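Local coordinates for protein serine repeat antigen 5 (PDB 6X42) that is a papain-family cysteine-protease-like antigen of the malaria parasite Plasmodium falciparum, a pseudo-zymogen probably without ordinary protease activity, at residues V183-N197 with C212-Y226. Numbering follows the deposited sequence.
Sequences VMNKGSVIAYIKAEN and CGDDTADHAVNIVGY. With CA (calcium ion), chain B; CA (calcium ion), chain C; EDO (1,2-ethanediol), chain F.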
ATOM      1  N   VAL A 183       8.784   4.876  -3.735  1.00 14.48           N
ATOM      2  CA  VAL A 183       7.951   5.900  -3.104  1.00 15.11           C
ATOM      3  C   VAL A 183       8.072   7.215  -3.865  1.00 15.25           C
ATOM      4  O   VAL A 183       7.070   7.885  -4.141  1.00 16.14           O
ATOM      5  CB  VAL A 183       8.311   6.040  -1.614  1.00 14.99           C
ATOM      6  CG1 VAL A 183       7.616   7.252  -0.986  1.00 16.30           C
ATOM      7  CG2 VAL A 183       7.950   4.772  -0.850  1.00 15.79           C
ATOM      8  N   MET A 184       9.293   7.586  -4.247  1.00 16.56           N
ATOM      9  CA  MET A 184       9.484   8.812  -5.017  0.66 18.58           C
ATOM     10  C   MET A 184       8.770   8.747  -6.361  1.00 17.70           C
ATOM     11  O   MET A 184       8.109   9.705  -6.769  1.00 20.33           O
ATOM     12  CB  MET A 184      10.976   9.050  -5.240  0.66 20.90           C
ATOM     13  CG  MET A 184      11.683   9.455  -3.966  0.66 23.19           C
ATOM     14  SD  MET A 184      13.430   9.796  -4.165  0.66 27.20           S
ATOM     15  CE  MET A 184      13.384  11.011  -5.485  0.66 27.10           C
ATOM     16  N   ASN A 185       8.889   7.619  -7.066  1.00 17.75           N
ATOM     17  CA  ASN A 185       8.412   7.545  -8.440  1.00 19.24           C
ATOM     18  C   ASN A 185       6.936   7.185  -8.557  1.00 18.47           C
ATOM     19  O   ASN A 185       6.248   7.718  -9.442  1.00 21.24           O
ATOM     20  CB  ASN A 185       9.241   6.523  -9.216  1.00 22.43           C
ATOM     21  CG  ASN A 185      10.662   6.992  -9.484  1.00 27.05           C
ATOM     22  OD1 ASN A 185      11.002   8.170  -9.329  1.00 30.93           O
ATOM     23  ND2 ASN A 185      11.509   6.054  -9.852  1.00 29.23           N
ATOM     24  N   LYS A 186       6.441   6.281  -7.706  1.00 17.33           N
ATOM     25  CA  LYS A 186       5.058   5.828  -7.777  1.00 17.59           C
ATOM     26  C   LYS A 186       4.162   6.400  -6.688  1.00 16.67           C
ATOM     27  O   LYS A 186       2.938   6.212  -6.755  1.00 17.49           O
ATOM     28  CB  LYS A 186       5.007   4.300  -7.712  1.00 17.05           C
ATOM     29  CG  LYS A 186       5.547   3.603  -8.967  1.00 18.94           C
ATOM     30  CD  LYS A 186       5.730   2.093  -8.766  1.00 19.98           C
ATOM     31  CE  LYS A 186       6.057   1.411 -10.055  1.00 21.73           C
ATOM     32  NZ  LYS A 186       7.483   1.556 -10.387  1.00 23.61           N
ATOM     33  N   GLY A 187       4.731   7.072  -5.683  1.00 15.63           N
ATOM     34  CA  GLY A 187       3.979   7.663  -4.600  1.00 16.42           C
ATOM     35  C   GLY A 187       3.828   6.776  -3.388  1.00 14.42           C
ATOM     36  O   GLY A 187       3.428   7.271  -2.317  1.00 15.76           O
ATOM     37  N   SER A 188       4.143   5.493  -3.509  1.00 14.03           N
ATOM     38  CA  SER A 188       3.943   4.540  -2.427  1.00 13.35           C
ATOM     39  C   SER A 188       4.514   3.199  -2.872  1.00 13.24           C
ATOM     40  O   SER A 188       4.754   2.971  -4.064  1.00 13.56           O
ATOM     41  CB  SER A 188       2.459   4.339  -2.113  1.00 13.30           C
ATOM     42  OG  SER A 188       1.762   3.780  -3.235  1.00 14.10           O
ATOM     43  N   VAL A 189       4.655   2.293  -1.902  1.00 12.63           N
ATOM     44  CA  VAL A 189       4.680   0.863  -2.169  1.00 12.69           C
ATOM     45  C   VAL A 189       3.636   0.205  -1.276  1.00 11.38           C
ATOM     46  O   VAL A 189       3.182   0.781  -0.284  1.00 12.59           O
ATOM     47  CB  VAL A 189       6.063   0.213  -1.947  1.00 13.36           C
ATOM     48  CG1 VAL A 189       7.113   0.854  -2.825  1.00 14.98           C
ATOM     49  CG2 VAL A 189       6.461   0.252  -0.464  1.00 13.97           C
ATOM     50  N   ILE A 190       3.252  -1.018  -1.637  1.00 12.01           N
ATOM     51  CA  ILE A 190       2.507  -1.898  -0.752  1.00 11.53           C
ATOM     52  C   ILE A 190       3.518  -2.558   0.171  1.00 11.92           C
ATOM     53  O   ILE A 190       4.586  -2.977  -0.290  1.00 12.37           O
ATOM     54  CB  ILE A 190       1.744  -2.947  -1.578  1.00 11.59           C
ATOM     55  CG1 ILE A 190       0.821  -2.301  -2.612  1.00 13.26           C
ATOM     56  CG2 ILE A 190       0.989  -3.888  -0.635  1.00 13.29           C
ATOM     57  CD1 ILE A 190       0.407  -3.276  -3.721  1.00 14.18           C
ATOM     58  N   ALA A 191       3.212  -2.643   1.462  1.00 11.34           N
ATOM     59  CA  ALA A 191       4.090  -3.335   2.400  1.00 11.29           C
ATOM     60  C   ALA A 191       3.282  -4.312   3.229  1.00 11.59           C
ATOM     61  O   ALA A 191       2.127  -4.028   3.576  1.00 12.81           O
ATOM     62  CB  ALA A 191       4.830  -2.361   3.334  1.00 12.61           C
ATOM     63  N   TYR A 192       3.879  -5.433   3.593  1.00 11.64           N
ATOM     64  CA  TYR A 192       3.224  -6.446   4.444  1.00 11.70           C
ATOM     65  C   TYR A 192       3.843  -6.409   5.827  1.00 11.10           C
ATOM     66  O   TYR A 192       5.028  -6.324   5.906  1.00 12.19           O
ATOM     67  CB  TYR A 192       3.278  -7.857   3.857  1.00 11.94           C
ATOM     68  CG  TYR A 192       1.964  -8.213   3.216  1.00 12.59           C
ATOM     69  CD1 TYR A 192       1.765  -8.042   1.860  1.00 15.12           C
ATOM     70  CD2 TYR A 192       0.885  -8.611   3.984  1.00 13.00           C
ATOM     71  CE1 TYR A 192       0.543  -8.315   1.275  1.00 15.92           C
ATOM     72  CE2 TYR A 192      -0.347  -8.883   3.416  1.00 13.95           C
ATOM     73  CZ  TYR A 192      -0.517  -8.741   2.054  1.00 14.97           C
ATOM     74  OH  TYR A 192      -1.723  -9.006   1.479  1.00 17.18           O
ATOM     75  N   ILE A 193       3.012  -6.414   6.850  1.00 11.12           N
ATOM     76  CA  ILE A 193       3.388  -6.496   8.250  1.00 11.35           C
ATOM     77  C   ILE A 193       2.518  -7.554   8.923  1.00 11.01           C
ATOM     78  O   ILE A 193       1.531  -8.032   8.371  1.00 11.58           O
ATOM     79  CB  ILE A 193       3.243  -5.137   8.975  1.00 12.31           C
ATOM     80  CG1 ILE A 193       1.780  -4.666   9.028  1.00 12.36           C
ATOM     81  CG2 ILE A 193       4.105  -4.086   8.282  1.00 13.49           C
ATOM     82  CD1 ILE A 193       1.576  -3.464   9.958  1.00 14.50           C
ATOM     83  N   LYS A 194       2.887  -7.916  10.147  1.00 12.61           N
ATOM     84  CA  LYS A 194       2.019  -8.726  10.993  0.66 12.69           C
ATOM     85  C   LYS A 194       1.191  -7.766  11.841  1.00 13.05           C
ATOM     86  O   LYS A 194       1.747  -6.941  12.577  1.00 13.59           O
ATOM     87  CB  LYS A 194       2.811  -9.719  11.849  0.66 13.93           C
ATOM     88  CG  LYS A 194       1.962 -10.927  12.271  0.66 17.16           C
ATOM     89  CD  LYS A 194       2.784 -12.027  12.915  0.66 18.55           C
ATOM     90  CE  LYS A 194       2.002 -13.321  13.015  0.66 20.27           C
ATOM     91  NZ  LYS A 194       2.816 -14.361  13.702  0.66 22.90           N
ATOM     92  N   ALA A 195      -0.138  -7.858  11.716  1.00 12.98           N
ATOM     93  CA  ALA A 195      -1.023  -6.875  12.342  1.00 13.78           C
ATOM     94  C   ALA A 195      -0.793  -6.794  13.846  1.00 13.38           C
ATOM     95  O   ALA A 195      -0.902  -5.708  14.437  1.00 14.45           O
ATOM     96  CB  ALA A 195      -2.490  -7.206  12.062  1.00 15.28           C
ATOM     97  N   GLU A 196      -0.500  -7.933  14.485  1.00 14.14           N
ATOM     98  CA  GLU A 196      -0.272  -7.913  15.926  1.00 15.64           C
ATOM     99  C   GLU A 196       0.743  -6.849  16.319  1.00 14.74           C
ATOM    100  O   GLU A 196       0.652  -6.274  17.408  1.00 15.16           O
ATOM    101  CB  GLU A 196       0.191  -9.291  16.425  1.00 19.80           C
ATOM    102  CG  GLU A 196       1.644  -9.629  16.100  1.00 20.90           C
ATOM    103  CD  GLU A 196       2.140 -10.949  16.679  1.00 21.24           C
ATOM    104  OE1 GLU A 196       1.323 -11.892  16.837  1.00 25.11           O
ATOM    105  OE2 GLU A 196       3.369 -11.067  16.901  1.00 19.87           O
ATOM    106  N   ASN A 197       1.722  -6.592  15.452  1.00 14.13           N
ATOM    107  CA  ASN A 197       2.853  -5.764  15.817  1.00 13.89           C
ATOM    108  C   ASN A 197       2.479  -4.309  16.006  1.00 14.01           C
ATOM    109  O   ASN A 197       3.237  -3.581  16.658  1.00 16.34           O
ATOM    110  CB  ASN A 197       3.977  -5.890  14.796  1.00 13.96           C
ATOM    111  CG  ASN A 197       4.640  -7.250  14.855  1.00 14.23           C
ATOM    112  OD1 ASN A 197       4.596  -7.905  15.895  1.00 16.09           O
ATOM    113  ND2 ASN A 197       5.237  -7.687  13.771  1.00 14.31           N
ATOM    114  N   CYS A 212      10.859  -5.316  16.298  1.00 20.98           N
ATOM    115  CA  CYS A 212      11.094  -6.388  15.354  1.00 19.86           C
ATOM    116  C   CYS A 212       9.797  -6.834  14.684  1.00 18.70           C
ATOM    117  O   CYS A 212       8.709  -6.722  15.241  1.00 19.39           O
ATOM    118  CB  CYS A 212      11.651  -7.615  16.094  1.00 23.33           C
ATOM    119  SG  CYS A 212      13.165  -7.385  17.100  1.00 27.96           S
ATOM    120  N   GLY A 213       9.944  -7.391  13.493  1.00 16.51           N
ATOM    121  CA  GLY A 213       8.882  -8.131  12.851  1.00 15.71           C
ATOM    122  C   GLY A 213       8.886  -9.587  13.271  1.00 15.57           C
ATOM    123  O   GLY A 213       9.556  -9.996  14.229  1.00 18.81           O
ATOM    124  N   ASP A 214       8.112 -10.373  12.541  1.00 16.26           N
ATOM    125  CA  ASP A 214       7.953 -11.798  12.768  1.00 15.86           C
ATOM    126  C   ASP A 214       8.360 -12.545  11.508  1.00 15.37           C
ATOM    127  O   ASP A 214       8.671 -11.950  10.482  1.00 15.82           O
ATOM    128  CB  ASP A 214       6.502 -12.092  13.144  1.00 17.50           C
ATOM    129  CG  ASP A 214       6.111 -11.431  14.447  1.00 20.51           C
ATOM    130  OD1 ASP A 214       6.448 -11.926  15.541  1.00 23.88           O
ATOM    131  OD2 ASP A 214       5.499 -10.366  14.423  1.00 22.75           O
ATOM    132  N   ASP A 215       8.306 -13.872  11.580  1.00 15.84           N
ATOM    133  CA  ASP A 215       8.691 -14.689  10.442  1.00 16.74           C
ATOM    134  C   ASP A 215       7.735 -14.500   9.273  1.00 14.54           C
ATOM    135  O   ASP A 215       8.128 -14.670   8.112  1.00 16.06           O
ATOM    136  CB  ASP A 215       8.672 -16.145  10.912  1.00 17.66           C
ATOM    137  CG  ASP A 215       9.451 -17.095  10.045  1.00 19.77           C
ATOM    138  OD1 ASP A 215      10.173 -16.678   9.107  1.00 19.00           O
ATOM    139  OD2 ASP A 215       9.362 -18.299  10.394  1.00 22.67           O
ATOM    140  N   THR A 216       6.483 -14.141   9.561  1.00 14.11           N
ATOM    141  CA  THR A 216       5.431 -14.013   8.577  1.00 13.73           C
ATOM    142  C   THR A 216       4.726 -12.673   8.730  1.00 13.16           C
ATOM    143  O   THR A 216       4.977 -11.905   9.664  1.00 13.61           O
ATOM    144  CB  THR A 216       4.412 -15.155   8.676  1.00 15.32           C
ATOM    145  OG1 THR A 216       3.731 -15.094   9.931  1.00 16.84           O
ATOM    146  CG2 THR A 216       5.093 -16.508   8.545  1.00 17.57           C
ATOM    147  N   ALA A 217       3.790 -12.429   7.811  1.00 13.09           N
ATOM    148  CA  ALA A 217       2.964 -11.226   7.796  1.00 12.84           C
ATOM    149  C   ALA A 217       1.540 -11.614   7.455  1.00 12.25           C
ATOM    150  O   ALA A 217       1.286 -12.718   6.969  1.00 13.86           O
ATOM    151  CB  ALA A 217       3.503 -10.196   6.797  1.00 13.91           C
ATOM    152  N   ASP A 218       0.597 -10.673   7.690  1.00 12.54           N
ATOM    153  CA  ASP A 218      -0.813 -10.955   7.450  1.00 13.03           C
ATOM    154  C   ASP A 218      -1.647  -9.719   7.172  1.00 12.90           C
ATOM    155  O   ASP A 218      -2.863  -9.861   7.036  1.00 15.08           O
ATOM    156  CB  ASP A 218      -1.422 -11.753   8.625  1.00 14.79           C
ATOM    157  CG  ASP A 218      -1.412 -10.974   9.933  1.00 14.48           C
ATOM    158  OD1 ASP A 218      -1.084  -9.762   9.909  1.00 13.82           O
ATOM    159  OD2 ASP A 218      -1.740 -11.575  10.981  1.00 17.58           O
ATOM    160  N   HIS A 219      -1.048  -8.538   6.999  1.00 12.06           N
ATOM    161  CA  HIS A 219      -1.808  -7.302   6.896  1.00 11.98           C
ATOM    162  C   HIS A 219      -1.034  -6.368   5.986  1.00 11.87           C
ATOM    163  O   HIS A 219       0.163  -6.150   6.182  1.00 11.96           O
ATOM    164  CB  HIS A 219      -1.992  -6.714   8.311  1.00 12.42           C
ATOM    165  CG  HIS A 219      -2.750  -5.434   8.334  1.00 12.83           C
ATOM    166  ND1 HIS A 219      -4.096  -5.352   8.062  1.00 15.78           N
ATOM    167  CD2 HIS A 219      -2.342  -4.180   8.631  1.00 14.02           C
ATOM    168  CE1 HIS A 219      -4.466  -4.087   8.139  1.00 15.47           C
ATOM    169  NE2 HIS A 219      -3.419  -3.354   8.475  1.00 13.85           N
ATOM    170  N   ALA A 220      -1.724  -5.839   4.990  1.00 11.20           N
ATOM    171  CA  ALA A 220      -1.122  -4.955   4.010  1.00 11.78           C
ATOM    172  C   ALA A 220      -1.344  -3.492   4.382  1.00 11.33           C
ATOM    173  O   ALA A 220      -2.441  -3.104   4.770  1.00 12.85           O
ATOM    174  CB  ALA A 220      -1.693  -5.204   2.622  1.00 12.57           C
ATOM    175  N   VAL A 221      -0.269  -2.707   4.289  1.00 11.28           N
ATOM    176  CA  VAL A 221      -0.230  -1.278   4.543  1.00 10.98           C
ATOM    177  C   VAL A 221       0.518  -0.631   3.377  1.00 11.42           C
ATOM    178  O   VAL A 221       0.844  -1.299   2.404  1.00 11.40           O
ATOM    179  CB  VAL A 221       0.423  -0.960   5.901  1.00 11.52           C
ATOM    180  CG1 VAL A 221      -0.425  -1.507   7.045  1.00 12.41           C
ATOM    181  CG2 VAL A 221       1.844  -1.517   5.961  1.00 12.55           C
ATOM    182  N   ASN A 222       0.763   0.682   3.442  1.00 11.42           N
ATOM    183  CA  ASN A 222       1.565   1.336   2.410  1.00 11.29           C
ATOM    184  C   ASN A 222       2.680   2.123   3.070  1.00 11.99           C
ATOM    185  O   ASN A 222       2.446   2.859   4.031  1.00 13.21           O
ATOM    186  CB  ASN A 222       0.728   2.281   1.551  1.00 12.15           C
ATOM    187  CG  ASN A 222      -0.376   1.561   0.808  1.00 12.09           C
ATOM    188  OD1 ASN A 222      -1.514   1.496   1.281  1.00 13.19           O
ATOM    189  ND2 ASN A 222      -0.036   0.978  -0.345  1.00 12.08           N
ATOM    190  N   ILE A 223       3.886   2.026   2.515  1.00 11.57           N
ATOM    191  CA  ILE A 223       4.941   2.977   2.848  1.00 11.51           C
ATOM    192  C   ILE A 223       4.782   4.163   1.918  1.00 12.56           C
ATOM    193  O   ILE A 223       4.698   3.995   0.693  1.00 13.05           O
ATOM    194  CB  ILE A 223       6.335   2.345   2.757  1.00 12.05           C
ATOM    195  CG1 ILE A 223       6.490   1.233   3.790  1.00 12.39           C
ATOM    196  CG2 ILE A 223       7.403   3.420   2.948  1.00 12.89           C
ATOM    197  CD1 ILE A 223       7.746   0.391   3.597  1.00 12.92           C
ATOM    198  N   VAL A 224       4.682   5.356   2.503  1.00 12.78           N
ATOM    199  CA  VAL A 224       4.349   6.573   1.769  1.00 13.71           C
ATOM    200  C   VAL A 224       5.382   7.670   1.908  1.00 14.07           C
ATOM    201  O   VAL A 224       5.234   8.718   1.268  1.00 14.77           O
ATOM    202  CB  VAL A 224       2.942   7.089   2.140  1.00 13.37           C
ATOM    203  CG1 VAL A 224       1.914   5.992   1.935  1.00 14.58           C
ATOM    204  CG2 VAL A 224       2.882   7.637   3.567  1.00 15.05           C
ATOM    205  N   GLY A 225       6.389   7.483   2.740  1.00 13.44           N
ATOM    206  CA  GLY A 225       7.397   8.501   2.960  1.00 14.39           C
ATOM    207  C   GLY A 225       8.414   7.973   3.948  1.00 13.59           C
ATOM    208  O   GLY A 225       8.397   6.792   4.324  1.00 13.50           O
ATOM    209  N   TYR A 226       9.311   8.866   4.359  1.00 14.76           N
ATOM    210  CA  TYR A 226      10.463   8.475   5.161  1.00 14.15           C
ATOM    211  C   TYR A 226      11.220   9.732   5.577  1.00 14.91           C
ATOM    212  O   TYR A 226      11.051  10.815   5.002  1.00 16.18           O
ATOM    213  CB  TYR A 226      11.413   7.535   4.404  1.00 14.29           C
ATOM    214  CG  TYR A 226      11.729   7.999   3.003  1.00 14.40           C
ATOM    215  CD1 TYR A 226      11.022   7.496   1.917  1.00 14.84           C
ATOM    216  CD2 TYR A 226      12.734   8.937   2.761  1.00 15.90           C
ATOM    217  CE1 TYR A 226      11.296   7.914   0.634  1.00 16.20           C
ATOM    218  CE2 TYR A 226      13.022   9.339   1.486  1.00 17.18           C
ATOM    219  CZ  TYR A 226      12.285   8.828   0.427  1.00 17.41           C
ATOM    220  OH  TYR A 226      12.515   9.223  -0.866  1.00 19.29           O
TER
HETATM  221 CA    CA B 901       5.392  -9.943  16.821  1.00 16.50          CA
HETATM  222 CA    CA C 902       9.793 -15.861   6.971  1.00 17.60          CA
HETATM  223  C1  EDO F 905      -5.295  -9.135  10.020  1.00 51.27           C
HETATM  224  O1  EDO F 905      -4.976  -9.882   8.842  1.00 50.64           O
HETATM  225  C2  EDO F 905      -5.992 -10.050  11.009  1.00 51.89           C
HETATM  226  O2  EDO F 905      -7.133 -10.609  10.354  1.00 52.92           O
HETATM  227  O   HOH W   1       4.025   9.642  -1.163  1.00 25.02           O
HETATM  228  O   HOH W   2       4.986 -15.117  12.299  1.00 23.85           O
HETATM  229  O   HOH W   3      -1.451 -10.521  13.459  1.00 18.37           O
HETATM  230  O   HOH W   4       7.413  -8.590  16.915  1.00 20.69           O
HETATM  231  O   HOH W   5       8.616 -15.255   4.995  1.00 17.16           O
HETATM  232  O   HOH W   6      11.161 -17.435   5.884  1.00 22.00           O
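A191 and V221 form the central hydrogen-bonded pair where strands 189-193 and 219-226 run antiparallel within the mixed sheet of the papain-like fold. The evidence is nearly straight bonding: V221 N to A191 O is 2.8 Å, with 177° at the hydrogen. At I193 the register gains a residue in a classic β bulge, I193 O accepting from both D218 N and H219 N.

The face of A191, V221 and I223 is mostly aliphatic, with H219 at its end: A191 CB rests on I223 CG1 and CD1, while I193 CD1 crosses to V221 CG1 at 4.0 Å; I179 of helix 172-186 lies against V189 and I223. On the other face the Y192 ring receives A220 CB in a CH-π contact, 4.1 Å from the centroid and 22° off the normal, displaced toward the rim. Further along that face N222 runs alongside I190, its ND2 bonding V189 O from above the carbonyl plane; A57 is the stronger polar partner of N222.

D218 CG, set between backbone N and carbonyl carbon (chi1 64°), brings OD1 to A195 N at 2.8 Å, on its syn lone pair. A calcium ion joins the end of 183-197 to the start of 212-226 through E196 OE2, N197 OD1 and both D214 oxygens. D214 OD2, 2.4 Å from that ion, also accepts N197 ND2 nearly in line with its C-O bond, at 2.8 Å.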